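Local coordinates for conserved domain protein (Bacillus anthracis, PDB 3FBQ) that is of unknown function but carries sequence families that belong to the immunoglobulin-like E-set clan, at residues V40-N45 against G135-A140; D46-G51 against K144-K149; K202-N207 against N236-I241. All coordinates share one frame; numbering follows the deposited sequence.

Contact 1: residues V40-N45 against G135-A140; sequences VKVTIN and GHWNFA
V42 sends one methyl to W137 and the other to F139, at the interface of a beta sandwich in which the sheet holding strand 40-49 faces the sheet where strand 131-144 is the outermost strand of this chain. The two segments run nearly parallel, their axes 16° apart and 8.6 Å at closest approach. At this spacing the strands do not pair; side chains fill the gap, with V40 O and V42 O also meeting the rings. V40, V42 and I44 point across from one strand, W137 and F139 from the other.

In V42, CG1 stands anti to the backbone N (chi1 180°), which leaves CG2 anti to the carbonyl carbon. This branching divides the side chain between the two rings. CG2 sits over a face of the W137 five-membered ring as a CH-pi contact, 4.3 Å from its centroid, and the two side chains cross at about a right angle. CG1 approaches the far end of the phenyl ring, 4.0 Å from F139 CZ.

The indole also has a polar role. Its NE1 donates to V40 O at 2.8 Å, with a bent N-H...O angle of 141° and the donor tilted from the carbonyl plane; a weak second bond reaches S37 O. Beside it, V40 CB packs at 3.8 Å on W137 CZ2, so the same residue meets the indole through both backbone and side chain.

W119 on strand 114-126 touches V42 and I44 as well. Beyond the core, G135 and H136 pair with an antiparallel strand of a second subunit, continuing the sheet. Around the phenyl ring, I44 CB lies over one face, displaced toward the rim, while V42 O meets the edge in the ring plane, 3.3 Å from F139 CZ.

Contact 2: residues D46-G51 against K144-K149; sequences DVISDG and KSMDSK
S49 and M146 join the end of strand 40-49 in the beta sandwich to the connection that leads from strand 131-144 to strand 149-157, an outermost strand of the large eight-stranded sheet. Backbone bonding consists of one link: M146 N donates to S49 O at 2.9 Å, nearly in line with the carbonyl (C=O...N angle 171°), although the N-H...O angle is a bent 135°. The same oxygen takes a CA-H...O contact from S145 CA at 3.3 Å, so it is approached by two consecutive residues of the connection.

Side-chain hydrogen bonding is between serines. S49 OG, anti to its backbone N (chi1 161°), donates to S145 OG at 2.8 Å. The single proton of S145 OG can then serve K112 O or D113 O, or be shared between them, which ties a third piece of chain into the junction; S148 OG is bonded to K111 NZ.

Apolar packing lies to one side of these bonds. Y24 and F27 of helix 24-27 touch I48, and F27 also touches M146, whose side chain reaches P173 and V174 besides. Across the contact itself, the two side chains meet obliquely through I48 CD1 and M146 SD, 3.8 Å apart.

Contact 3: residues K202-N207 against N236-I241; sequences KDDLGN and NATKLI
D204 turns its carboxylate onto the backbone of T238, just before strand 239-247, and of K239, its first residue. T238 N reaches both oxygens on their syn sides, OD1 of D204 at 2.8 Å and OD2 of D204 at 3.0 Å, while K239 N comes to D204 OD1 from above the carboxylate plane. Both donors approach OD1 from the same face.

Next to this grip, strands 196-203 and 239-247 pair as antiparallel neighbours in the eight-stranded sheet of the DUF5643 region, a family of the E-set clan. K202 and I241 form a hydrogen-bonded pair, with K202 N donating to I241 O at 2.9 Å and I241 N returning a bond to K202 O. D203 and L240 follow as a non-hydrogen-bonded pair, where D203 CA makes a CA-H...O contact with K239 O. I241 CD1 packs on the backbone, 3.6 Å from D203 C, and L205 CD2 lies 3.9 Å from N236 CB.

A type I turn from D203 to G206 places D204 just past the strand end. The D203 carboxylate spans the turn: CG lies between the backbone N and the carbonyl carbon (chi1 61°), OD1 accepts from N207 N at 3.1 Å, and OD2 bonds to Y209 OH. A237 CB rests 3.4 Å from D203 OD2. Farther out, V287 of strand 281-289 touches K239 and I241.

Two main-chain N-H groups converge on D204 OD1, which would tend to draw on any negative charge there, and K239 NZ, 6.1 Å from D204 OD1 and not in contact, could add only a mild electrostatic pull.

Overall arrangement
Contacts 1 and 2 share strand 40-49: the first part of the strand packs on the facing sheet, and its end meets the connection that leaves that same sheet by way of strand 131-144. Their centres are 22 Å apart, and along the chain their segments alternate. Contact 3 closes later, within the eight-stranded sheet that follows the 144-149 connection. It lies 42 Å from contact 1, centre to centre, on the opposite side of the chain's centre. Contact 2 is intermediate, its centre 24 Å from that of contact 3, with about 10 Å between nearest atoms. Contact 1 is thus core packing, contact 2 the junction and contact 3 a strand end at the surface.

Contact 1: residues V40-N45 against G135-A140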
loop_
_atom_site.group_PDB
_atom_site.type_symbol
_atom_site.label_atom_id
_atom_site.label_comp_id
_atom_site.label_asym_id
_atom_site.label_seq_id
_atom_site.Cartn_x
_atom_site.Cartn_y
_atom_site.Cartn_z
ATOM N N VAL A 40 7.928 5.775 15.414
ATOM C CA VAL A 40 7.431 6.810 14.529
ATOM C C VAL A 40 6.131 7.542 15.032
ATOM O O VAL A 40 5.037 6.969 15.125
ATOM C CB VAL A 40 7.240 6.200 13.065
ATOM C CG1 VAL A 40 6.884 7.267 12.000
ATOM C CG2 VAL A 40 8.479 5.418 12.650
ATOM N N LYS A 41 6.272 8.837 15.286
ATOM C CA LYS A 41 5.188 9.689 15.709
ATOM C C LYS A 41 4.687 10.406 14.492
ATOM O O LYS A 41 5.454 11.172 13.901
ATOM C CB LYS A 41 5.772 10.694 16.721
ATOM C CG LYS A 41 4.741 11.406 17.597
ATOM C CD LYS A 41 5.333 12.251 18.723
ATOM C CE LYS A 41 4.214 13.141 19.281
ATOM N NZ LYS A 41 4.603 14.333 20.131
ATOM N N VAL A 42 3.447 10.143 14.063
ATOM C CA VAL A 42 2.779 10.942 13.004
ATOM C C VAL A 42 1.727 11.892 13.626
ATOM O O VAL A 42 0.889 11.421 14.374
ATOM C CB VAL A 42 2.064 10.090 11.954
ATOM C CG1 VAL A 42 1.370 11.005 10.858
ATOM C CG2 VAL A 42 3.043 9.053 11.296
ATOM N N THR A 43 1.829 13.211 13.333
ATOM C CA THR A 43 0.901 14.245 13.719
ATOM C C THR A 43 0.209 14.798 12.514
ATOM O O THR A 43 0.825 15.006 11.472
ATOM C CB THR A 43 1.641 15.375 14.341
ATOM O OG1 THR A 43 2.332 14.802 15.433
ATOM C CG2 THR A 43 0.674 16.500 14.923
ATOM N N ILE A 44 -1.090 15.043 12.647
ATOM C CA ILE A 44 -1.874 15.631 11.566
ATOM C C ILE A 44 -2.314 17.049 11.914
ATOM O O ILE A 44 -3.298 17.248 12.626
ATOM C CB ILE A 44 -3.118 14.781 11.244
ATOM C CG1 ILE A 44 -2.925 14.032 9.925
ATOM C CG2 ILE A 44 -4.360 15.657 11.189
ATOM C CD1 ILE A 44 -4.180 13.940 9.086
ATOM N N ASN A 45 -1.579 18.033 11.406
ATOM C CA ASN A 45 -1.582 19.371 11.986
ATOM C C ASN A 45 -2.797 20.184 11.550
ATOM O O ASN A 45 -3.845 20.146 12.195
ATOM C CB ASN A 45 -0.295 20.114 11.626
ATOM C CG ASN A 45 0.917 19.568 12.353
ATOM O OD1 ASN A 45 1.061 19.744 13.563
ATOM N ND2 ASN A 45 1.798 18.899 11.618
ATOM N N GLY A 135 3.820 -0.870 10.333
ATOM C CA GLY A 135 2.918 -0.688 11.452
ATOM C C GLY A 135 1.625 -0.091 10.968
ATOM O O GLY A 135 1.314 -0.096 9.773
ATOM N N HIS A 136 0.883 0.463 11.909
ATOM C CA HIS A 136 -0.368 1.147 11.641
ATOM C C HIS A 136 -0.384 2.529 12.311
ATOM O O HIS A 136 -0.136 2.646 13.516
ATOM C CB HIS A 136 -1.497 0.336 12.256
ATOM C CG HIS A 136 -2.112 -0.635 11.320
ATOM N ND1 HIS A 136 -2.428 -1.932 11.690
ATOM C CD2 HIS A 136 -2.462 -0.517 10.019
ATOM C CE1 HIS A 136 -2.987 -2.555 10.672
ATOM N NE2 HIS A 136 -3.014 -1.721 9.642
ATOM N N TRP A 137 -0.757 3.558 11.589
ATOM C CA TRP A 137 -0.974 4.836 12.204
ATOM C C TRP A 137 -2.215 5.302 11.521
ATOM O O TRP A 137 -2.217 5.400 10.318
ATOM C CB TRP A 137 0.164 5.767 11.859
ATOM C CG TRP A 137 1.567 5.358 12.346
ATOM C CD1 TRP A 137 2.226 5.875 13.398
ATOM C CD2 TRP A 137 2.466 4.366 11.757
ATOM N NE1 TRP A 137 3.471 5.270 13.540
ATOM C CE2 TRP A 137 3.643 4.352 12.542
ATOM C CE3 TRP A 137 2.366 3.471 10.675
ATOM C CZ2 TRP A 137 4.721 3.498 12.264
ATOM C CZ3 TRP A 137 3.418 2.633 10.399
ATOM C CH2 TRP A 137 4.588 2.642 11.181
ATOM N N ASN A 138 -3.293 5.536 12.254
ATOM C CA ASN A 138 -4.605 5.777 11.665
ATOM C C ASN A 138 -5.248 7.004 12.245
ATOM O O ASN A 138 -5.169 7.219 13.454
ATOM C CB ASN A 138 -5.515 4.586 11.923
ATOM C CG ASN A 138 -4.923 3.291 11.401
ATOM O OD1 ASN A 138 -5.191 2.235 11.949
ATOM N ND2 ASN A 138 -4.044 3.370 10.381
ATOM N N PHE A 139 -5.886 7.820 11.408
ATOM C CA PHE A 139 -6.771 8.853 11.903
ATOM C C PHE A 139 -8.052 8.708 11.135
ATOM O O PHE A 139 -8.047 8.570 9.905
ATOM C CB PHE A 139 -6.200 10.271 11.727
ATOM C CG PHE A 139 -4.741 10.431 12.146
ATOM C CD1 PHE A 139 -4.405 11.207 13.227
ATOM C CD2 PHE A 139 -3.708 9.815 11.431
ATOM C CE1 PHE A 139 -3.045 11.363 13.617
ATOM C CE2 PHE A 139 -2.367 9.936 11.817
ATOM C CZ PHE A 139 -2.022 10.723 12.896
ATOM N N ALA A 140 -9.160 8.732 11.888
ATOM C CA ALA A 140 -10.529 8.705 11.349
ATOM C C ALA A 140 -11.243 9.967 11.825
ATOM O O ALA A 140 -11.551 10.088 12.994
ATOM C CB ALA A 140 -11.254 7.488 11.876
#

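Contact 2: residues D46-G51 against K144-K149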
loop_
_atom_site.group_PDB
_atom_site.type_symbol
_atom_site.label_atom_id
_atom_site.label_comp_id
_atom_site.label_asym_id
_atom_site.label_seq_id
_atom_site.Cartn_x
_atom_site.Cartn_y
_atom_site.Cartn_z
ATOM N N ASP A 46 -2.649 20.918 10.452
ATOM C CA ASP A 46 -3.718 21.775 9.953
ATOM C C ASP A 46 -4.691 20.990 9.081
ATOM O O ASP A 46 -4.289 20.103 8.328
ATOM C CB ASP A 46 -3.139 22.953 9.168
ATOM C CG ASP A 46 -2.466 23.976 10.063
ATOM O OD1 ASP A 46 -1.950 24.983 9.533
ATOM O OD2 ASP A 46 -2.454 23.773 11.295
ATOM N N VAL A 47 -5.973 21.324 9.185
ATOM C CA VAL A 47 -7.004 20.661 8.396
ATOM C C VAL A 47 -7.954 21.674 7.766
ATOM O O VAL A 47 -8.294 22.686 8.379
ATOM C CB VAL A 47 -7.819 19.670 9.250
ATOM C CG1 VAL A 47 -8.613 20.414 10.313
ATOM C CG2 VAL A 47 -8.740 18.843 8.367
ATOM N N ILE A 48 -8.379 21.394 6.538
ATOM C CA ILE A 48 -9.229 22.330 5.781
ATOM C C ILE A 48 -9.835 21.642 4.560
ATOM O O ILE A 48 -9.261 20.742 3.976
ATOM C CB ILE A 48 -8.416 23.501 5.250
ATOM C CG1 ILE A 48 -9.327 24.736 4.956
ATOM C CG2 ILE A 48 -7.536 23.067 4.011
ATOM C CD1 ILE A 48 -8.567 25.987 4.544
ATOM N N SER A 49 -10.985 22.115 4.136
ATOM C CA SER A 49 -11.776 21.463 3.094
ATOM C C SER A 49 -12.574 22.520 2.357
ATOM O O SER A 49 -13.378 23.312 2.944
ATOM C CB SER A 49 -12.740 20.466 3.705
ATOM O OG SER A 49 -13.755 20.192 2.787
ATOM N N ASP A 50 -12.290 22.537 1.064
ATOM C CA ASP A 50 -12.870 23.411 0.030
ATOM C C ASP A 50 -14.357 23.192 0.033
ATOM O O ASP A 50 -15.066 23.991 -0.500
ATOM C CB ASP A 50 -12.418 22.887 -1.383
ATOM C CG ASP A 50 -11.526 23.825 -2.111
ATOM O OD1 ASP A 50 -11.542 25.003 -1.742
ATOM O OD2 ASP A 50 -10.833 23.439 -3.100
ATOM N N GLY A 51 -14.828 22.048 0.501
ATOM C CA GLY A 51 -16.051 21.503 -0.087
ATOM C C GLY A 51 -15.703 20.605 -1.269
ATOM O O GLY A 51 -16.405 19.598 -1.554
ATOM N N LYS A 144 -15.854 19.837 8.778
ATOM C CA LYS A 144 -16.741 20.811 8.154
ATOM C C LYS A 144 -15.999 21.652 7.122
ATOM O O LYS A 144 -14.930 22.197 7.400
ATOM C CB LYS A 144 -17.372 21.716 9.215
ATOM C CG LYS A 144 -18.626 22.438 8.746
ATOM C CD LYS A 144 -19.353 23.091 9.910
ATOM C CE LYS A 144 -20.158 24.296 9.452
ATOM N NZ LYS A 144 -21.573 23.940 9.159
ATOM N N SER A 145 -16.574 21.753 5.928
ATOM C CA SER A 145 -15.985 22.545 4.851
ATOM C C SER A 145 -16.181 24.028 5.057
ATOM O O SER A 145 -17.229 24.461 5.497
ATOM C CB SER A 145 -16.678 22.202 3.549
ATOM O OG SER A 145 -16.478 20.850 3.175
ATOM N N MET A 146 -15.201 24.834 4.668
ATOM C CA MET A 146 -15.473 26.244 4.498
ATOM C C MET A 146 -16.548 26.403 3.409
ATOM O O MET A 146 -16.632 25.571 2.516
ATOM C CB MET A 146 -14.199 27.126 4.361
ATOM C CG MET A 146 -13.209 26.902 3.237
ATOM S SD MET A 146 -11.669 27.935 3.426
ATOM C CE MET A 146 -12.492 29.028 4.449
ATOM N N ASP A 147 -17.425 27.410 3.538
ATOM C CA ASP A 147 -18.389 27.784 2.478
ATOM C C ASP A 147 -17.749 28.374 1.249
ATOM O O ASP A 147 -16.776 29.143 1.331
ATOM C CB ASP A 147 -19.337 28.866 2.982
ATOM C CG ASP A 147 -20.621 28.294 3.582
ATOM O OD1 ASP A 147 -21.292 27.458 2.872
ATOM O OD2 ASP A 147 -20.942 28.686 4.754
ATOM N N SER A 148 -18.318 28.051 0.098
ATOM C CA SER A 148 -17.956 28.760 -1.114
ATOM C C SER A 148 -19.167 29.111 -2.000
ATOM O O SER A 148 -20.147 28.353 -2.055
ATOM C CB SER A 148 -17.020 27.903 -1.887
ATOM O OG SER A 148 -17.736 26.745 -2.158
ATOM N N LYS A 149 -19.046 30.249 -2.698
ATOM C CA LYS A 149 -19.998 30.697 -3.711
ATOM C C LYS A 149 -19.674 30.084 -5.048
ATOM O O LYS A 149 -18.646 30.433 -5.666
ATOM C CB LYS A 149 -19.927 32.219 -3.859
ATOM C CG LYS A 149 -21.198 32.917 -3.401
ATOM C CD LYS A 149 -21.591 34.122 -4.278
ATOM C CE LYS A 149 -22.668 33.783 -5.282
ATOM N NZ LYS A 149 -22.090 33.119 -6.501
#

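Contact 3: residues K202-N207 against N236-I241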
loop_
_atom_site.group_PDB
_atom_site.type_symbol
_atom_site.label_atom_id
_atom_site.label_comp_id
_atom_site.label_asym_id
_atom_site.label_seq_id
_atom_site.Cartn_x
_atom_site.Cartn_y
_atom_site.Cartn_z
ATOM N N LYS A 202 -5.992 35.375 -15.456
ATOM C CA LYS A 202 -5.868 36.800 -15.088
ATOM C C LYS A 202 -7.240 37.365 -14.735
ATOM O O LYS A 202 -8.226 36.721 -15.069
ATOM C CB LYS A 202 -5.259 37.589 -16.250
ATOM C CG LYS A 202 -3.766 37.405 -16.387
ATOM C CD LYS A 202 -3.193 38.533 -17.224
ATOM C CE LYS A 202 -1.666 38.504 -17.201
ATOM N NZ LYS A 202 -1.117 39.043 -18.514
ATOM N N ASP A 203 -7.291 38.524 -14.085
ATOM C CA ASP A 203 -8.536 39.269 -13.944
ATOM C C ASP A 203 -8.462 40.608 -14.670
ATOM O O ASP A 203 -7.433 40.957 -15.248
ATOM C CB ASP A 203 -8.864 39.488 -12.466
ATOM C CG ASP A 203 -7.795 40.284 -11.743
ATOM O OD1 ASP A 203 -6.927 40.872 -12.423
ATOM O OD2 ASP A 203 -7.821 40.322 -10.495
ATOM N N ASP A 204 -9.561 41.356 -14.634
ATOM C CA ASP A 204 -9.755 42.475 -15.547
ATOM C C ASP A 204 -8.587 43.454 -15.478
ATOM O O ASP A 204 -8.559 44.455 -16.194
ATOM C CB ASP A 204 -11.066 43.199 -15.236
ATOM C CG ASP A 204 -11.588 42.888 -13.847
ATOM O OD1 ASP A 204 -11.828 41.697 -13.554
ATOM O OD2 ASP A 204 -11.759 43.833 -13.049
ATOM N N LEU A 205 -7.625 43.158 -14.609
ATOM C CA LEU A 205 -7.212 44.097 -13.575
ATOM C C LEU A 205 -5.692 44.174 -13.474
ATOM O O LEU A 205 -5.151 44.969 -12.706
ATOM C CB LEU A 205 -7.810 43.701 -12.223
ATOM C CG LEU A 205 -7.892 44.807 -11.168
ATOM C CD1 LEU A 205 -8.102 46.163 -11.824
ATOM C CD2 LEU A 205 -8.998 44.514 -10.167
ATOM N N GLY A 206 -5.010 43.343 -14.254
ATOM C CA GLY A 206 -3.577 43.169 -14.114
ATOM C C GLY A 206 -3.201 41.763 -13.690
ATOM O O GLY A 206 -2.307 41.147 -14.271
ATOM N N ASN A 207 -3.888 41.253 -12.674
ATOM C CA ASN A 207 -3.344 40.189 -11.838
ATOM C C ASN A 207 -3.386 38.823 -12.420
ATOM O O ASN A 207 -4.266 38.482 -13.218
ATOM C CB ASN A 207 -4.109 40.092 -10.543
ATOM C CG ASN A 207 -4.267 41.418 -9.864
ATOM O OD1 ASN A 207 -5.393 41.880 -9.658
ATOM N ND2 ASN A 207 -3.140 42.033 -9.476
ATOM N N ASN A 236 -11.619 43.413 -5.971
ATOM C CA ASN A 236 -11.998 44.423 -6.928
ATOM C C ASN A 236 -12.110 43.883 -8.348
ATOM O O ASN A 236 -12.393 44.657 -9.254
ATOM C CB ASN A 236 -10.976 45.568 -6.988
ATOM C CG ASN A 236 -10.917 46.424 -5.731
ATOM O OD1 ASN A 236 -11.937 46.716 -5.052
ATOM N ND2 ASN A 236 -9.694 46.897 -5.444
ATOM N N ALA A 237 -11.806 42.609 -8.566
ATOM C CA ALA A 237 -11.933 41.981 -9.874
ATOM C C ALA A 237 -13.400 41.781 -10.249
ATOM O O ALA A 237 -14.224 41.357 -9.421
ATOM C CB ALA A 237 -11.203 40.636 -9.901
ATOM N N THR A 238 -13.692 42.057 -11.517
ATOM C CA THR A 238 -15.016 41.912 -12.138
ATOM C C THR A 238 -15.083 40.694 -13.069
ATOM O O THR A 238 -16.137 40.072 -13.227
ATOM C CB THR A 238 -15.288 43.133 -13.040
ATOM O OG1 THR A 238 -15.327 44.313 -12.229
ATOM C CG2 THR A 238 -16.597 42.965 -13.810
ATOM N N LYS A 239 -13.957 40.373 -13.706
ATOM C CA LYS A 239 -13.955 39.400 -14.764
ATOM C C LYS A 239 -12.638 38.636 -14.710
ATOM O O LYS A 239 -11.591 39.243 -14.408
ATOM C CB LYS A 239 -14.077 40.115 -16.120
ATOM C CG LYS A 239 -15.490 40.602 -16.484
ATOM C CD LYS A 239 -15.505 41.172 -17.889
ATOM C CE LYS A 239 -14.422 42.267 -17.998
ATOM N NZ LYS A 239 -13.686 42.364 -19.345
ATOM N N LEU A 240 -12.701 37.331 -15.017
ATOM C CA LEU A 240 -11.500 36.500 -15.202
ATOM C C LEU A 240 -11.225 36.300 -16.678
ATOM O O LEU A 240 -12.145 36.001 -17.465
ATOM C CB LEU A 240 -11.633 35.117 -14.539
ATOM C CG LEU A 240 -11.673 35.162 -13.008
ATOM C CD1 LEU A 240 -12.178 33.874 -12.351
ATOM C CD2 LEU A 240 -10.310 35.561 -12.439
ATOM N N ILE A 241 -9.957 36.452 -17.056
ATOM C CA ILE A 241 -9.539 36.190 -18.428
ATOM C C ILE A 241 -8.698 34.922 -18.400
ATOM O O ILE A 241 -7.630 34.854 -17.742
ATOM C CB ILE A 241 -8.812 37.425 -19.107
ATOM C CG1 ILE A 241 -9.714 38.666 -19.112
ATOM C CG2 ILE A 241 -8.448 37.101 -20.556
ATOM C CD1 ILE A 241 -9.501 39.604 -17.923
#